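Local coordinates for protein putative tautomerase (Streptomyces achromogenes, PDB 3RY0) that is a small putative tautomerase of the MIF clan, built on a beta-alpha-beta unit and assembled from six copies of one short chain, at residues A[19-22]-A[23-27]; A[44-47]-A[48-51]; A[53-56]-A[57-61]. All coordinates share one frame; numbering follows the deposited sequence.

Contact 1: residues A[19-22]-A[23-27]; sequences LGEA and LTAAA
L19 to A27 form an unbroken run of alpha-helix within helix 13-31, in which the carbonyl oxygens of L19, G20, E21 and A22 accept from the backbone N of L23, T24, A25 and A26 in turn. L19 O to L23 N (2.9 Å) is the straightest of these bonds, with an N-H...O angle of 167°. G20 O is shared by two donors of one residue. T24 OG1 reaches G20 O at 2.8 Å, nearly in line with the carbonyl bond. T24 N is 3.3 Å from G20 O and stands above the carbonyl plane. The T24 torsion explains this: with chi1 at -61°, OG1 lies beside its own backbone N and faces back toward the preceding turn, so the hydroxyl donates to the same oxygen as the N-H. One turn apart on another side of the helix, L19 and L23 meet obliquely through their branches, L19 CD1 lying 3.8 Å from L23 CD1. L19 CG is anti to the backbone N (chi1 178°) and L23 CG lies beside its own, which sends the two chains toward each other. L23 CG also rests 3.3 Å from L19 O, beside the oxygen that its own N-H is using. At the exposed side, E21 bends at chi2 and carries OE2 to 3.9 Å from A25 CB, a loose contact of a carboxylate oxygen with a methyl. L19 and L23 continue onto V5 of strand 2-8, and L23 also packs on L23 of the second subunit; T24 lies against V35 and V38. The buried hydroxyl thus spends its proton inside the helix, so this face can be covered without leaving that donor unpaired, while the leucines present only hydrocarbon to the sheet and the neighbouring subunit.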
loop_
_atom_site.group_PDB
_atom_site.type_symbol
_atom_site.label_atom_id
_atom_site.label_comp_id
_atom_site.label_asym_id
_atom_site.label_seq_id
_atom_site.Cartn_x
_atom_site.Cartn_y
_atom_site.Cartn_z
ATOM N N LEU A 19 -17.851 6.438 -7.963
ATOM C CA LEU A 19 -16.482 6.015 -8.316
ATOM C C LEU A 19 -16.276 4.489 -8.143
ATOM O O LEU A 19 -15.668 3.864 -8.986
ATOM C CB LEU A 19 -15.565 6.851 -7.412
ATOM C CG LEU A 19 -14.082 6.503 -7.607
ATOM C CD1 LEU A 19 -13.506 6.973 -8.953
ATOM C CD2 LEU A 19 -13.243 7.044 -6.440
ATOM N N GLY A 20 -16.747 3.964 -6.995
ATOM C CA GLY A 20 -16.592 2.540 -6.781
ATOM C C GLY A 20 -17.219 1.724 -7.902
ATOM O O GLY A 20 -16.667 0.748 -8.354
ATOM N N GLU A 21 -18.446 2.114 -8.276
ATOM C CA GLU A 21 -19.097 1.419 -9.383
ATOM C C GLU A 21 -18.392 1.561 -10.716
ATOM O O GLU A 21 -18.172 0.560 -11.417
ATOM C CB GLU A 21 -20.544 1.934 -9.532
ATOM C CG GLU A 21 -21.431 1.148 -10.532
ATOM C CD GLU A 21 -21.090 1.370 -11.991
ATOM O OE1 GLU A 21 -20.742 2.497 -12.416
ATOM O OE2 GLU A 21 -21.230 0.351 -12.732
ATOM N N ALA A 22 -17.926 2.775 -11.011
ATOM C CA ALA A 22 -17.315 2.996 -12.296
ATOM C C ALA A 22 -15.948 2.404 -12.487
ATOM O O ALA A 22 -15.581 1.861 -13.537
ATOM C CB ALA A 22 -17.280 4.495 -12.577
ATOM N N LEU A 23 -15.171 2.382 -11.379
ATOM C CA LEU A 23 -13.865 1.674 -11.451
ATOM C C LEU A 23 -14.039 0.169 -11.631
ATOM O O LEU A 23 -13.310 -0.465 -12.372
ATOM C CB LEU A 23 -13.060 1.973 -10.167
ATOM C CG LEU A 23 -12.613 3.424 -10.026
ATOM C CD1 LEU A 23 -11.961 3.560 -8.621
ATOM C CD2 LEU A 23 -11.578 3.816 -11.060
ATOM N N THR A 24 -15.088 -0.322 -10.999
ATOM C CA THR A 24 -15.407 -1.761 -11.124
ATOM C C THR A 24 -15.840 -2.088 -12.572
ATOM O O THR A 24 -15.354 -3.092 -13.102
ATOM C CB THR A 24 -16.506 -2.166 -10.123
ATOM O OG1 THR A 24 -16.025 -1.908 -8.790
ATOM C CG2 THR A 24 -16.911 -3.634 -10.274
ATOM N N ALA A 25 -16.697 -1.217 -13.165
ATOM C CA ALA A 25 -17.088 -1.478 -14.569
ATOM C C ALA A 25 -15.900 -1.426 -15.490
ATOM O O ALA A 25 -15.734 -2.298 -16.375
ATOM C CB ALA A 25 -18.127 -0.409 -14.954
ATOM N N ALA A 26 -14.963 -0.523 -15.241
ATOM C CA ALA A 26 -13.791 -0.387 -16.075
ATOM C C ALA A 26 -12.958 -1.643 -15.985
ATOM O O ALA A 26 -12.465 -2.161 -16.991
ATOM C CB ALA A 26 -12.932 0.778 -15.616
ATOM N N ALA A 27 -12.724 -2.198 -14.769
ATOM C CA ALA A 27 -11.946 -3.446 -14.649
ATOM C C ALA A 27 -12.739 -4.603 -15.327
ATOM O O ALA A 27 -12.091 -5.438 -16.039
ATOM C CB ALA A 27 -11.698 -3.768 -13.154
#

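Contact 2: residues A[44-47]-A[48-51]; sequences ETPP and ERWF
With T45 OG1 beside its own backbone N and W50 CG anti to its own (chi1 -172°), T45 CB and the indole are brought together across the turn: T45 CB sits at the edge of the ring, near its plane, 3.8 Å from W50 CE3. T45 CG2 reaches on to the R49 carbonyl, 4.0 Å from R49 O, while staying near the indole. Between these two residues the chain reverses in a type I beta-turn, P46-R49, with P47 and E48 at its central positions and R49 N donating to P46 O at 2.9 Å. This bond is fairly straight at the hydrogen (159°), but the donor stands well above the carbonyl plane and not on a lone pair. The prolines form the hydrocarbon side of the turn. E48 folds back by its bend at chi2, running alongside P47 in the same direction, and its OE1 comes to rest 3.6 Å from both P47 CD and P46 CB. R49 instead extends from CG to NE and passes obliquely by the P46 ring, with R49 CD 4.0 Å from P46 CG. W50 pairs with a strand of the fourth subunit, so the sheet runs on across the interface; within the chain it also lies on T6 and L8 of strand 2-8. The prolines, having no N-H, add only acceptors and hydrocarbon to the turn; E48 meets them through its carboxylate and R49 mainly through its methylenes, leaving R49 NE a long, weak ion pair with E44 of the fourth subunit, while the indole edge is packed against threonine in the buried part.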
loop_
_atom_site.group_PDB
_atom_site.type_symbol
_atom_site.label_atom_id
_atom_site.label_comp_id
_atom_site.label_asym_id
_atom_site.label_seq_id
_atom_site.Cartn_x
_atom_site.Cartn_y
_atom_site.Cartn_z
ATOM N N GLU A 44 -9.242 8.231 2.082
ATOM C CA GLU A 44 -9.349 9.701 2.010
ATOM C C GLU A 44 -8.196 10.216 2.882
ATOM O O GLU A 44 -7.925 9.745 4.015
ATOM C CB GLU A 44 -10.705 10.178 2.538
ATOM C CG GLU A 44 -11.787 9.758 1.570
ATOM C CD GLU A 44 -13.146 10.484 1.743
ATOM O OE1 GLU A 44 -13.208 11.510 2.452
ATOM O OE2 GLU A 44 -14.128 10.027 1.122
ATOM N N THR A 45 -7.473 11.182 2.337
ATOM C CA THR A 45 -6.343 11.775 2.982
ATOM C C THR A 45 -6.662 13.267 3.254
ATOM O O THR A 45 -7.087 13.976 2.325
ATOM C CB THR A 45 -5.098 11.696 2.045
ATOM O OG1 THR A 45 -4.875 10.277 1.763
ATOM C CG2 THR A 45 -3.934 12.314 2.669
ATOM N N PRO A 46 -6.387 13.762 4.480
ATOM C CA PRO A 46 -6.623 15.197 4.713
ATOM C C PRO A 46 -5.589 15.997 3.953
ATOM O O PRO A 46 -4.439 15.525 3.716
ATOM C CB PRO A 46 -6.407 15.371 6.209
ATOM C CG PRO A 46 -5.799 14.287 6.696
ATOM C CD PRO A 46 -5.966 13.034 5.693
ATOM N N PRO A 47 -5.927 17.246 3.570
ATOM C CA PRO A 47 -5.015 17.994 2.715
ATOM C C PRO A 47 -3.693 18.443 3.367
ATOM O O PRO A 47 -2.765 18.780 2.635
ATOM C CB PRO A 47 -5.838 19.236 2.274
ATOM C CG PRO A 47 -6.856 19.375 3.435
ATOM C CD PRO A 47 -7.211 17.858 3.780
ATOM N N GLU A 48 -3.617 18.352 4.685
ATOM C CA GLU A 48 -2.381 18.662 5.415
ATOM C C GLU A 48 -1.433 17.511 5.333
ATOM O O GLU A 48 -0.258 17.657 5.676
ATOM C CB GLU A 48 -2.674 18.933 6.908
ATOM C CG GLU A 48 -3.506 20.148 7.178
ATOM C CD GLU A 48 -4.965 20.018 6.898
ATOM O OE1 GLU A 48 -5.492 18.849 6.831
ATOM O OE2 GLU A 48 -5.548 21.123 6.709
ATOM N N ARG A 49 -1.882 16.339 4.836
ATOM C CA ARG A 49 -1.047 15.138 4.828
ATOM C C ARG A 49 -0.772 14.664 3.433
ATOM O O ARG A 49 -0.216 13.547 3.219
ATOM C CB ARG A 49 -1.680 14.049 5.670
ATOM C CG ARG A 49 -1.759 14.409 7.118
ATOM C CD ARG A 49 -2.198 13.206 7.960
ATOM N NE ARG A 49 -2.423 13.668 9.332
ATOM C CZ ARG A 49 -3.360 13.186 10.157
ATOM N NH1 ARG A 49 -4.216 12.249 9.741
ATOM N NH2 ARG A 49 -3.482 13.703 11.383
ATOM N N TRP A 50 -1.034 15.472 2.414
ATOM C CA TRP A 50 -0.773 15.187 0.999
ATOM C C TRP A 50 0.118 16.249 0.531
ATOM O O TRP A 50 -0.284 17.446 0.617
ATOM C CB TRP A 50 -2.092 15.169 0.247
ATOM C CG TRP A 50 -2.009 14.716 -1.175
ATOM C CD1 TRP A 50 -1.162 15.145 -2.193
ATOM C CD2 TRP A 50 -2.838 13.709 -1.786
ATOM N NE1 TRP A 50 -1.407 14.492 -3.378
ATOM C CE2 TRP A 50 -2.449 13.586 -3.139
ATOM C CE3 TRP A 50 -3.958 12.974 -1.330
ATOM C CZ2 TRP A 50 -3.079 12.699 -4.016
ATOM C CZ3 TRP A 50 -4.532 12.082 -2.209
ATOM C CH2 TRP A 50 -4.085 11.932 -3.508
ATOM N N PHE A 51 1.301 15.921 0.050
ATOM C CA PHE A 51 2.313 16.957 -0.426
ATOM C C PHE A 51 2.594 16.775 -1.903
ATOM O O PHE A 51 2.688 15.670 -2.425
ATOM C CB PHE A 51 3.637 16.816 0.369
ATOM C CG PHE A 51 3.468 16.965 1.881
ATOM C CD1 PHE A 51 3.839 18.165 2.448
ATOM C CD2 PHE A 51 2.986 15.882 2.705
ATOM C CE1 PHE A 51 3.655 18.339 3.763
ATOM C CE2 PHE A 51 2.776 16.059 4.012
ATOM C CZ PHE A 51 3.126 17.339 4.617
#

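Contact 3: residues A[53-56]-A[57-61]; sequences GGRS and VAERR
S56 caps the start of helix 57-62: its OG accepts from E59 N at 3.0 Å, with an N-H...O angle of 160°. Chi1 of 75° sets OG between the backbone N and the carbonyl carbon, where it faces the first turn and gives a first-turn N-H a side-chain acceptor. S56 O takes R60 N at 2.9 Å, opening the regular helical pattern. The backbone N of S56 is met by a water (2.9 Å), which in turn donates to E59 OE2. A second water accepts from R55 NH1 at 2.9 Å, in the plane of the guanidinium, and donates to E59 OE1. Both carboxylate oxygens of E59 are thus reached through water; R55 NH1 and E59 OE1 themselves stay 4.5 Å apart, beyond a salt bridge, and the guanidinium and carboxylate planes stand 86° apart. E59, extended beyond CG, leaves its OE1 3.7 Å from R55 CD. On one face of the R55 guanidinium lies R60 CG, 3.5 Å from R55 NH2, the two chains crossing at about a right angle. R60 NH2 forms a salt bridge with E36 of the fourth subunit. Serine at the N-cap, accepting from the third residue of the helix, is the classic N-cap arrangement, here marking where strand 55-56 passes directly into the C-terminal helix.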
loop_
_atom_site.group_PDB
_atom_site.type_symbol
_atom_site.label_atom_id
_atom_site.label_comp_id
_atom_site.label_asym_id
_atom_site.label_seq_id
_atom_site.Cartn_x
_atom_site.Cartn_y
_atom_site.Cartn_z
ATOM N N GLY A 53 5.392 18.858 -4.524
ATOM C CA GLY A 53 6.428 19.897 -4.501
ATOM C C GLY A 53 6.900 20.235 -3.128
ATOM O O GLY A 53 7.373 21.362 -2.895
ATOM N N GLY A 54 6.758 19.343 -2.150
ATOM C CA GLY A 54 7.150 19.549 -0.796
ATOM C C GLY A 54 6.290 20.390 0.065
ATOM O O GLY A 54 6.577 20.576 1.257
ATOM N N ARG A 55 5.140 20.800 -0.487
ATOM C CA ARG A 55 4.172 21.559 0.267
ATOM C C ARG A 55 2.832 20.870 0.311
ATOM O O ARG A 55 2.449 20.197 -0.662
ATOM C CB ARG A 55 4.000 23.006 -0.314
ATOM C CG ARG A 55 5.304 23.825 -0.291
ATOM C CD ARG A 55 5.074 25.253 -0.779
ATOM N NE ARG A 55 4.488 25.222 -2.116
ATOM C CZ ARG A 55 3.490 26.006 -2.539
ATOM N NH1 ARG A 55 2.927 26.895 -1.709
ATOM N NH2 ARG A 55 3.039 25.870 -3.791
ATOM N N SER A 56 2.132 21.002 1.413
ATOM C CA SER A 56 0.859 20.253 1.540
ATOM C C SER A 56 -0.182 20.853 0.659
ATOM O O SER A 56 -0.092 22.060 0.256
ATOM C CB SER A 56 0.372 20.260 2.979
ATOM O OG SER A 56 -0.148 21.525 3.272
ATOM N N VAL A 57 -1.172 20.093 0.229
ATOM C CA VAL A 57 -2.359 20.611 -0.522
ATOM C C VAL A 57 -2.978 21.756 0.253
ATOM O O VAL A 57 -3.352 22.753 -0.372
ATOM C CB VAL A 57 -3.308 19.467 -0.798
ATOM C CG1 VAL A 57 -4.612 20.040 -1.439
ATOM C CG2 VAL A 57 -2.651 18.479 -1.841
ATOM N N ALA A 58 -3.054 21.659 1.554
ATOM C CA ALA A 58 -3.604 22.787 2.346
ATOM C C ALA A 58 -2.798 24.029 2.087
ATOM O O ALA A 58 -3.437 25.099 1.844
ATOM C CB ALA A 58 -3.577 22.411 3.783
ATOM N N GLU A 59 -1.470 23.936 2.135
ATOM C CA GLU A 59 -0.549 25.168 1.946
ATOM C C GLU A 59 -0.678 25.692 0.530
ATOM O O GLU A 59 -0.815 26.942 0.331
ATOM C CB GLU A 59 0.894 24.790 2.310
ATOM C CG GLU A 59 1.912 25.999 2.331
ATOM C CD GLU A 59 3.353 25.696 2.812
ATOM O OE1 GLU A 59 4.233 26.553 2.569
ATOM O OE2 GLU A 59 3.661 24.688 3.474
ATOM N N ARG A 60 -0.744 24.825 -0.466
ATOM C CA ARG A 60 -0.847 25.180 -1.911
ATOM C C ARG A 60 -2.210 25.884 -2.195
ATOM O O ARG A 60 -2.299 26.854 -3.047
ATOM C CB ARG A 60 -0.657 23.944 -2.803
ATOM C CG ARG A 60 0.750 23.414 -2.801
ATOM C CD ARG A 60 0.800 21.920 -3.200
ATOM N NE ARG A 60 0.372 21.753 -4.637
ATOM C CZ ARG A 60 1.182 21.851 -5.714
ATOM N NH1 ARG A 60 2.439 22.207 -5.544
ATOM N NH2 ARG A 60 0.748 21.597 -6.964
ATOM N N ARG A 61 -3.265 25.461 -1.507
ATOM C CA ARG A 61 -4.593 26.075 -1.570
ATOM C C ARG A 61 -4.528 27.459 -0.945
ATOM O O ARG A 61 -5.179 28.408 -1.446
ATOM C CB ARG A 61 -5.590 25.221 -0.816
ATOM C CG ARG A 61 -6.184 24.274 -1.745
ATOM C CD ARG A 61 -6.933 23.215 -0.971
ATOM N NE ARG A 61 -7.571 22.315 -1.918
ATOM C CZ ARG A 61 -8.226 21.222 -1.577
ATOM N NH1 ARG A 61 -8.299 20.899 -0.295
ATOM N NH2 ARG A 61 -8.822 20.498 -2.505
HETATM O O HOH W 1 3.351 28.504 0.663
HETATM O O HOH W 2 3.446 22.253 3.729
#

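Contact 1 is the buried one, lying in helix 13-31 of the beta-alpha-beta unit, on the far side of the chain's centre from the other two; its centre is about 24 Å from that of contact 2 and 29 Å from that of contact 3. Contacts 2 and 3 adjoin, since strands 50-52 and 55-56 are neighbours in one sheet, and W50 O and P47 O probably accept from V57 N and A58 N. Chemistry follows place: regular helical bonds and leucine packing in contact 1, a partly buried proline turn in contact 2, and water-mediated charges at the surface in contact 3. Contacts 2 and 3 both touch the fourth subunit.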